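Local coordinates for protein TbpB (Actinobacillus pleuropneumoniae, PDB 3HOL) that probably binds host transferrin at the bacterial surface, serving as the lipoprotein component of the transferrin receptor used for iron acquisition, at residues K325-V330 against G342-A348; G380-A384 against A394-D398; I302-I307 against I320-G324. All coordinates share one frame; numbering follows the deposited sequence.

Contact 1 (K325-V330 against G342-A348); sequences KTMVAV and GQLWQQA
The beta hairpin of the C-lobe handle domain brings V328 beside W345 on two antiparallel strands whose axes come within 4.7 Å. These two residues form a hydrogen-bonded pair: V328 N gives its hydrogen to W345 O at 2.9 Å, and W345 N returns one to V328 O. The next hydrogen-bonded pair, V330 with Q343 two residues along, repeats the exchange. Beyond the last of the regular pairs, Q347 N still reaches T326 O in a nearly straight bond of 168°.

The indole of W345 lies back over the strand opposite. Its CG sits between the backbone N and the carbonyl carbon (chi1 67°), which swings the ring across V328; the CB of this valine stands over one ring face, 3.9 Å from the centroid of the five-membered ring, a CH-pi contact. V330 CG2 meets the far end of the indole obliquely, 3.6 Å from CH2. The beta-branched valines suit extended strands and offer the wide ring a compact apolar bed. In this handle sheet, strand 315-322 flanks 325-332 and strand 356-363 flanks 339-346, while M327, A329, L344 and Q346 occupy the other face. There A329, small enough for L344 to lean over it, has its CB 3.9 Å from L344 CD1, and M327 bends so that CE lies 3.6 Å from W345 O.

G342 fits where its CA passes 3.2 Å from V330 O, leaving no room for a CB. At the exposed end, the extended Q346 amide lies beside the aliphatic chain of K325, and a water accepts hydrogens from both T326 N and Q346 NE2.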
# COMPACT_ATOMS: atom_id res chain seq x y z
N LYS A 325 9.94 -17.50 -10.15
CA LYS A 325 9.08 -18.45 -9.43
C LYS A 325 7.69 -18.31 -10.01
O LYS A 325 7.29 -17.23 -10.39
CB LYS A 325 9.05 -18.16 -7.93
CG LYS A 325 10.43 -17.96 -7.31
CD LYS A 325 10.44 -18.29 -5.83
CE LYS A 325 11.83 -18.04 -5.24
NZ LYS A 325 12.15 -19.03 -4.18
N THR A 326 6.97 -19.42 -10.11
CA THR A 326 5.65 -19.35 -10.72
C THR A 326 4.59 -19.41 -9.61
O THR A 326 4.34 -20.46 -8.99
CB THR A 326 5.42 -20.41 -11.79
OG1 THR A 326 5.16 -21.65 -11.14
CG2 THR A 326 6.66 -20.58 -12.63
N MET A 327 4.00 -18.24 -9.36
CA MET A 327 3.06 -18.07 -8.25
C MET A 327 1.64 -18.25 -8.75
O MET A 327 1.31 -17.83 -9.86
CB MET A 327 3.23 -16.69 -7.61
CG MET A 327 4.61 -16.44 -7.02
SD MET A 327 5.20 -17.72 -5.89
CE MET A 327 4.08 -17.55 -4.48
N VAL A 328 0.81 -18.88 -7.91
CA VAL A 328 -0.59 -19.15 -8.22
C VAL A 328 -1.48 -18.62 -7.08
O VAL A 328 -1.30 -18.98 -5.91
CB VAL A 328 -0.83 -20.69 -8.43
CG1 VAL A 328 -2.21 -20.95 -9.05
CG2 VAL A 328 0.25 -21.28 -9.34
N ALA A 329 -2.43 -17.77 -7.44
CA ALA A 329 -3.39 -17.27 -6.46
C ALA A 329 -4.78 -17.65 -6.90
O ALA A 329 -5.10 -17.52 -8.07
CB ALA A 329 -3.26 -15.73 -6.29
N VAL A 330 -5.60 -18.11 -5.97
CA VAL A 330 -7.01 -18.37 -6.24
C VAL A 330 -7.82 -17.47 -5.32
O VAL A 330 -7.84 -17.65 -4.10
CB VAL A 330 -7.39 -19.86 -5.99
CG1 VAL A 330 -8.88 -20.07 -6.22
CG2 VAL A 330 -6.59 -20.80 -6.88
N GLY A 342 -8.13 -15.81 -0.29
CA GLY A 342 -8.00 -17.07 -0.98
C GLY A 342 -6.70 -17.73 -0.65
O GLY A 342 -6.14 -17.54 0.45
N GLN A 343 -6.25 -18.51 -1.63
CA GLN A 343 -5.08 -19.35 -1.48
C GLN A 343 -3.95 -18.89 -2.38
O GLN A 343 -4.17 -18.39 -3.49
CB GLN A 343 -5.46 -20.83 -1.76
CG GLN A 343 -6.46 -21.33 -0.73
CD GLN A 343 -6.87 -22.78 -0.90
OE1 GLN A 343 -6.23 -23.53 -1.66
NE2 GLN A 343 -7.94 -23.19 -0.19
N LEU A 344 -2.74 -19.09 -1.90
CA LEU A 344 -1.55 -18.71 -2.65
C LEU A 344 -0.46 -19.75 -2.43
O LEU A 344 -0.10 -20.04 -1.28
CB LEU A 344 -1.09 -17.33 -2.17
CG LEU A 344 0.17 -16.74 -2.75
CD1 LEU A 344 -0.07 -16.23 -4.18
CD2 LEU A 344 0.60 -15.64 -1.80
N TRP A 345 0.07 -20.27 -3.53
CA TRP A 345 1.10 -21.26 -3.49
C TRP A 345 2.09 -21.05 -4.64
O TRP A 345 1.88 -20.20 -5.52
CB TRP A 345 0.49 -22.67 -3.48
CG TRP A 345 -0.23 -23.10 -4.74
CD1 TRP A 345 0.33 -23.61 -5.87
CD2 TRP A 345 -1.66 -23.09 -4.97
NE1 TRP A 345 -0.65 -23.90 -6.81
CE2 TRP A 345 -1.87 -23.58 -6.28
CE3 TRP A 345 -2.76 -22.68 -4.21
CZ2 TRP A 345 -3.15 -23.72 -6.84
CZ3 TRP A 345 -4.04 -22.81 -4.78
CH2 TRP A 345 -4.22 -23.32 -6.08
N GLN A 346 3.18 -21.81 -4.60
CA GLN A 346 4.15 -21.83 -5.68
C GLN A 346 4.03 -23.15 -6.43
O GLN A 346 4.03 -24.22 -5.82
CB GLN A 346 5.57 -21.65 -5.13
CG GLN A 346 6.67 -21.61 -6.21
CD GLN A 346 8.05 -21.29 -5.62
OE1 GLN A 346 8.18 -21.02 -4.43
NE2 GLN A 346 9.08 -21.33 -6.46
N GLN A 347 3.91 -23.08 -7.74
CA GLN A 347 3.78 -24.30 -8.52
C GLN A 347 4.36 -24.10 -9.88
O GLN A 347 3.71 -23.55 -10.77
CB GLN A 347 2.30 -24.72 -8.63
CG GLN A 347 2.06 -26.07 -9.35
CD GLN A 347 0.62 -26.59 -9.18
OE1 GLN A 347 0.40 -27.78 -9.08
NE2 GLN A 347 -0.35 -25.68 -9.14
N ALA A 348 5.61 -24.54 -10.03
CA ALA A 348 6.25 -24.72 -11.34
C ALA A 348 5.39 -25.57 -12.29
O ALA A 348 4.41 -26.20 -11.89
CB ALA A 348 7.62 -25.36 -11.16
O HOH W 1 8.39 -21.92 -9.39

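Contact 2 (G380-A384 against A394-D398)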
# COMPACT_ATOMS: atom_id res chain seq x y z
N GLY A 380 -21.23 -16.39 3.47
CA GLY A 380 -20.13 -16.44 2.52
C GLY A 380 -19.48 -17.80 2.56
O GLY A 380 -20.16 -18.82 2.74
N THR A 381 -18.16 -17.81 2.41
CA THR A 381 -17.41 -19.05 2.35
C THR A 381 -16.02 -18.85 2.99
O THR A 381 -15.77 -17.80 3.58
CB THR A 381 -17.38 -19.60 0.90
OG1 THR A 381 -16.74 -20.87 0.88
CG2 THR A 381 -16.65 -18.66 -0.08
N TRP A 382 -15.13 -19.84 2.88
CA TRP A 382 -13.83 -19.72 3.51
C TRP A 382 -12.83 -20.63 2.83
O TRP A 382 -13.20 -21.47 2.01
CB TRP A 382 -13.95 -19.96 5.03
CG TRP A 382 -14.49 -21.33 5.47
CD1 TRP A 382 -15.59 -22.00 4.99
CD2 TRP A 382 -13.94 -22.15 6.52
NE1 TRP A 382 -15.77 -23.19 5.68
CE2 TRP A 382 -14.76 -23.32 6.61
CE3 TRP A 382 -12.85 -22.02 7.40
CZ2 TRP A 382 -14.51 -24.34 7.53
CZ3 TRP A 382 -12.59 -23.02 8.31
CH2 TRP A 382 -13.42 -24.18 8.37
N ASP A 383 -11.55 -20.39 3.10
CA ASP A 383 -10.41 -21.23 2.72
C ASP A 383 -9.64 -21.49 4.01
O ASP A 383 -9.47 -20.58 4.86
CB ASP A 383 -9.49 -20.52 1.71
CG ASP A 383 -10.07 -20.44 0.32
OD1 ASP A 383 -10.19 -21.48 -0.35
OD2 ASP A 383 -10.41 -19.31 -0.12
N ALA A 384 -9.18 -22.72 4.18
CA ALA A 384 -8.59 -23.14 5.43
C ALA A 384 -7.81 -24.43 5.27
O ALA A 384 -8.05 -25.22 4.35
CB ALA A 384 -9.66 -23.32 6.52
N ALA A 394 -10.64 -26.50 3.57
CA ALA A 394 -11.83 -25.83 3.13
C ALA A 394 -11.41 -25.07 1.87
O ALA A 394 -10.39 -24.37 1.86
CB ALA A 394 -12.33 -24.90 4.20
N THR A 395 -12.17 -25.23 0.80
CA THR A 395 -11.89 -24.55 -0.45
C THR A 395 -13.10 -23.73 -0.90
O THR A 395 -14.13 -24.31 -1.19
CB THR A 395 -11.56 -25.57 -1.52
OG1 THR A 395 -10.38 -26.26 -1.11
CG2 THR A 395 -11.30 -24.89 -2.87
N ALA A 396 -12.94 -22.41 -0.97
CA ALA A 396 -14.03 -21.46 -1.24
C ALA A 396 -14.93 -21.92 -2.40
O ALA A 396 -14.44 -22.24 -3.49
CB ALA A 396 -13.47 -20.04 -1.52
N ASP A 397 -16.23 -21.93 -2.16
CA ASP A 397 -17.20 -22.35 -3.18
C ASP A 397 -18.52 -21.61 -3.00
O ASP A 397 -18.71 -20.88 -2.02
CB ASP A 397 -17.34 -23.88 -3.20
CG ASP A 397 -18.17 -24.45 -2.01
OD1 ASP A 397 -19.32 -24.06 -1.80
OD2 ASP A 397 -17.68 -25.35 -1.30
N ASP A 398 -19.44 -21.76 -3.95
CA ASP A 398 -20.69 -21.00 -3.91
C ASP A 398 -21.95 -21.85 -3.73
O ASP A 398 -23.07 -21.36 -3.93
CB ASP A 398 -20.83 -20.12 -5.16
CG ASP A 398 -20.94 -20.92 -6.43
OD1 ASP A 398 -20.78 -22.17 -6.43
OD2 ASP A 398 -21.17 -20.28 -7.47
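This buried contact in the C-lobe barrel joins strand 375-387 to the end of strand 391-394 and the loop that follows, with A384 and A394 as its one regular beta pair. Their backbones exchange two hydrogen bonds, and the alanine CB atoms lie 3.9 Å apart.

A394 also makes an apolar contact with the indole of W382. Its CB stands over the centre of the six-membered ring, 3.9 Å from the centroid and 17° off the ring normal, so the methyl makes a CH-pi contact square on the face; a side chain this small lets the strand lie close over the indole. W382 NE1 is bonded to F422 O, which holds the ring's rotation, and A499 and F501 pack against it from strand 495-508.

Past A394 the loop leaves the backbone pairing, and side chains take over. D383 OD1 receives the hydrogen of A396 N at 3.0 Å, a nearly straight bond that arrives from above the carboxylate plane. With OG1 anti to the backbone N (chi1 -175°), T381 extends it to the loop, where it accepts a longer bond of 3.3 Å from D397 N; the same hydroxyl bonds to Y404 O. D397 in turn uses its carboxylate on D399 N and Y404 N.

Beyond the single backbone pair, D383 and T381 thus take the loop amides of A396 and D397 with their side chains, and the bond from A396 N, with a weak one from Q343 NE2, would probably favour the charged form of D383.

Contact 3 (I302-I307 against I320-G324); sequences IDGKKI and IEING
The flat groups here are the D303 carboxylate and the N323 amide, which approach with their planes turned 50° apart. D303 OD2 lies 3.5 Å from N323 ND2, but the angle is too poor for a hydrogen bond, so the two polar ends are simply neighbours at the solvent-exposed end of the contact.

Beneath them the contact is apolar and centres on I322, both of whose branches lie close to I302 O. CD1, 3.4 Å from that oxygen, goes on to I302 CB at 3.7 Å, with the two side chains crossing at about a right angle. CG2, anti to the backbone N, goes on to D303 O at 3.7 Å and K305 CB at 3.8 Å. The beta-branched isoleucine thus fills both directions at once. K305 contributes its aliphatic length: CE rests 3.6 Å from I320 CG2 and passes near E321 O. Farther along the strands, the buried I307 and the partly exposed I320 slide past each other in opposite directions, with I307 CD1 4.1 Å from I320 CG1.

Residues I302 to K305 form a type I' turn, closed by paired bonds between the backbones of I302 and K305. D303 and G304 both take the positive phi such a turn needs, which glycine tolerates readily; N323 and G324, where the second hairpin turns, do likewise. With strand axes 8.9 Å apart and antiparallel, the backbones are too distant to pair; the arrangement is that of two beta-hairpin ends in the handle domain packed through their side chains.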
# COMPACT_ATOMS: atom_id res chain seq x y z
N ILE A 302 2.74 -9.52 -4.60
CA ILE A 302 3.57 -10.67 -4.20
C ILE A 302 5.00 -10.47 -4.62
O ILE A 302 5.29 -10.26 -5.82
CB ILE A 302 3.05 -12.04 -4.79
CG1 ILE A 302 1.58 -12.29 -4.44
CG2 ILE A 302 3.99 -13.24 -4.34
CD1 ILE A 302 1.25 -12.25 -2.95
N ASP A 303 5.90 -10.54 -3.64
CA ASP A 303 7.33 -10.33 -3.84
C ASP A 303 7.56 -9.15 -4.79
O ASP A 303 8.32 -9.25 -5.77
CB ASP A 303 8.00 -11.62 -4.36
CG ASP A 303 9.49 -11.48 -4.54
OD1 ASP A 303 10.13 -10.73 -3.76
OD2 ASP A 303 10.02 -12.11 -5.48
N GLY A 304 6.87 -8.04 -4.50
CA GLY A 304 7.04 -6.79 -5.23
C GLY A 304 6.14 -6.59 -6.44
O GLY A 304 5.94 -5.46 -6.87
N LYS A 305 5.58 -7.68 -6.98
CA LYS A 305 4.78 -7.60 -8.22
C LYS A 305 3.25 -7.55 -7.95
O LYS A 305 2.72 -8.34 -7.15
CB LYS A 305 5.14 -8.76 -9.16
CG LYS A 305 4.41 -8.77 -10.55
CD LYS A 305 5.19 -9.65 -11.56
CE LYS A 305 4.45 -9.84 -12.90
NZ LYS A 305 4.38 -8.60 -13.75
N LYS A 306 2.57 -6.64 -8.64
CA LYS A 306 1.14 -6.44 -8.50
C LYS A 306 0.34 -7.49 -9.27
O LYS A 306 0.55 -7.67 -10.47
CB LYS A 306 0.74 -5.04 -8.99
CG LYS A 306 1.06 -3.89 -8.00
CD LYS A 306 0.77 -2.50 -8.57
CE LYS A 306 1.05 -1.41 -7.50
NZ LYS A 306 0.65 -0.04 -7.96
N ILE A 307 -0.58 -8.16 -8.59
CA ILE A 307 -1.55 -9.06 -9.24
C ILE A 307 -2.94 -8.42 -9.14
O ILE A 307 -3.38 -8.09 -8.04
CB ILE A 307 -1.55 -10.47 -8.59
CG1 ILE A 307 -0.12 -11.03 -8.51
CG2 ILE A 307 -2.47 -11.42 -9.34
CD1 ILE A 307 0.00 -12.40 -7.84
N ILE A 320 1.25 -16.33 -12.21
CA ILE A 320 2.12 -15.20 -12.53
C ILE A 320 3.57 -15.55 -12.19
O ILE A 320 3.82 -16.16 -11.16
CB ILE A 320 1.69 -13.91 -11.74
CG1 ILE A 320 0.16 -13.69 -11.74
CG2 ILE A 320 2.42 -12.69 -12.26
CD1 ILE A 320 -0.49 -13.38 -13.11
N GLU A 321 4.50 -15.17 -13.08
CA GLU A 321 5.93 -15.36 -12.88
C GLU A 321 6.50 -14.15 -12.18
O GLU A 321 6.32 -13.02 -12.64
CB GLU A 321 6.69 -15.57 -14.20
CG GLU A 321 7.10 -17.01 -14.46
CD GLU A 321 5.93 -17.85 -14.94
OE1 GLU A 321 6.08 -19.09 -15.05
OE2 GLU A 321 4.85 -17.28 -15.19
N ILE A 322 7.16 -14.40 -11.05
CA ILE A 322 7.74 -13.33 -10.24
C ILE A 322 9.13 -13.76 -9.80
O ILE A 322 9.26 -14.68 -8.99
CB ILE A 322 6.87 -12.98 -8.98
CG1 ILE A 322 5.38 -12.90 -9.33
CG2 ILE A 322 7.37 -11.69 -8.35
CD1 ILE A 322 4.44 -12.64 -8.14
N ASN A 323 10.14 -13.09 -10.34
CA ASN A 323 11.54 -13.35 -9.98
C ASN A 323 11.90 -14.85 -10.16
O ASN A 323 12.54 -15.46 -9.28
CB ASN A 323 11.87 -12.85 -8.55
CG ASN A 323 11.81 -11.31 -8.42
OD1 ASN A 323 12.82 -10.67 -8.12
ND2 ASN A 323 10.63 -10.73 -8.61
N GLY A 324 11.46 -15.41 -11.28
CA GLY A 324 11.73 -16.81 -11.65
C GLY A 324 11.04 -17.86 -10.79
O GLY A 324 11.52 -18.99 -10.70

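In the fold
Contacts 1 and 3 both belong to the C-lobe handle domain, with centres about 10 Å apart. They are joined through the sheet, since strand 315-322 neighbours 325-332: M327 N lies 2.8 Å from I320 O, a probable hydrogen bond, and L344 CD2 packs 3.6 Å from I302 CD1. Contact 2 lies in the barrel that follows in the chain, its centre about 17 Å from that of contact 1. The two domains meet there: Q343 NE2 makes a weak hydrogen bond to D383 OD1, and G342 CA packs against the same carboxylate. Contacts 2 and 3 do not touch, their nearest atoms being about 14 Å apart; of the two handle contacts, contact 1 is the one that meets the barrel contact.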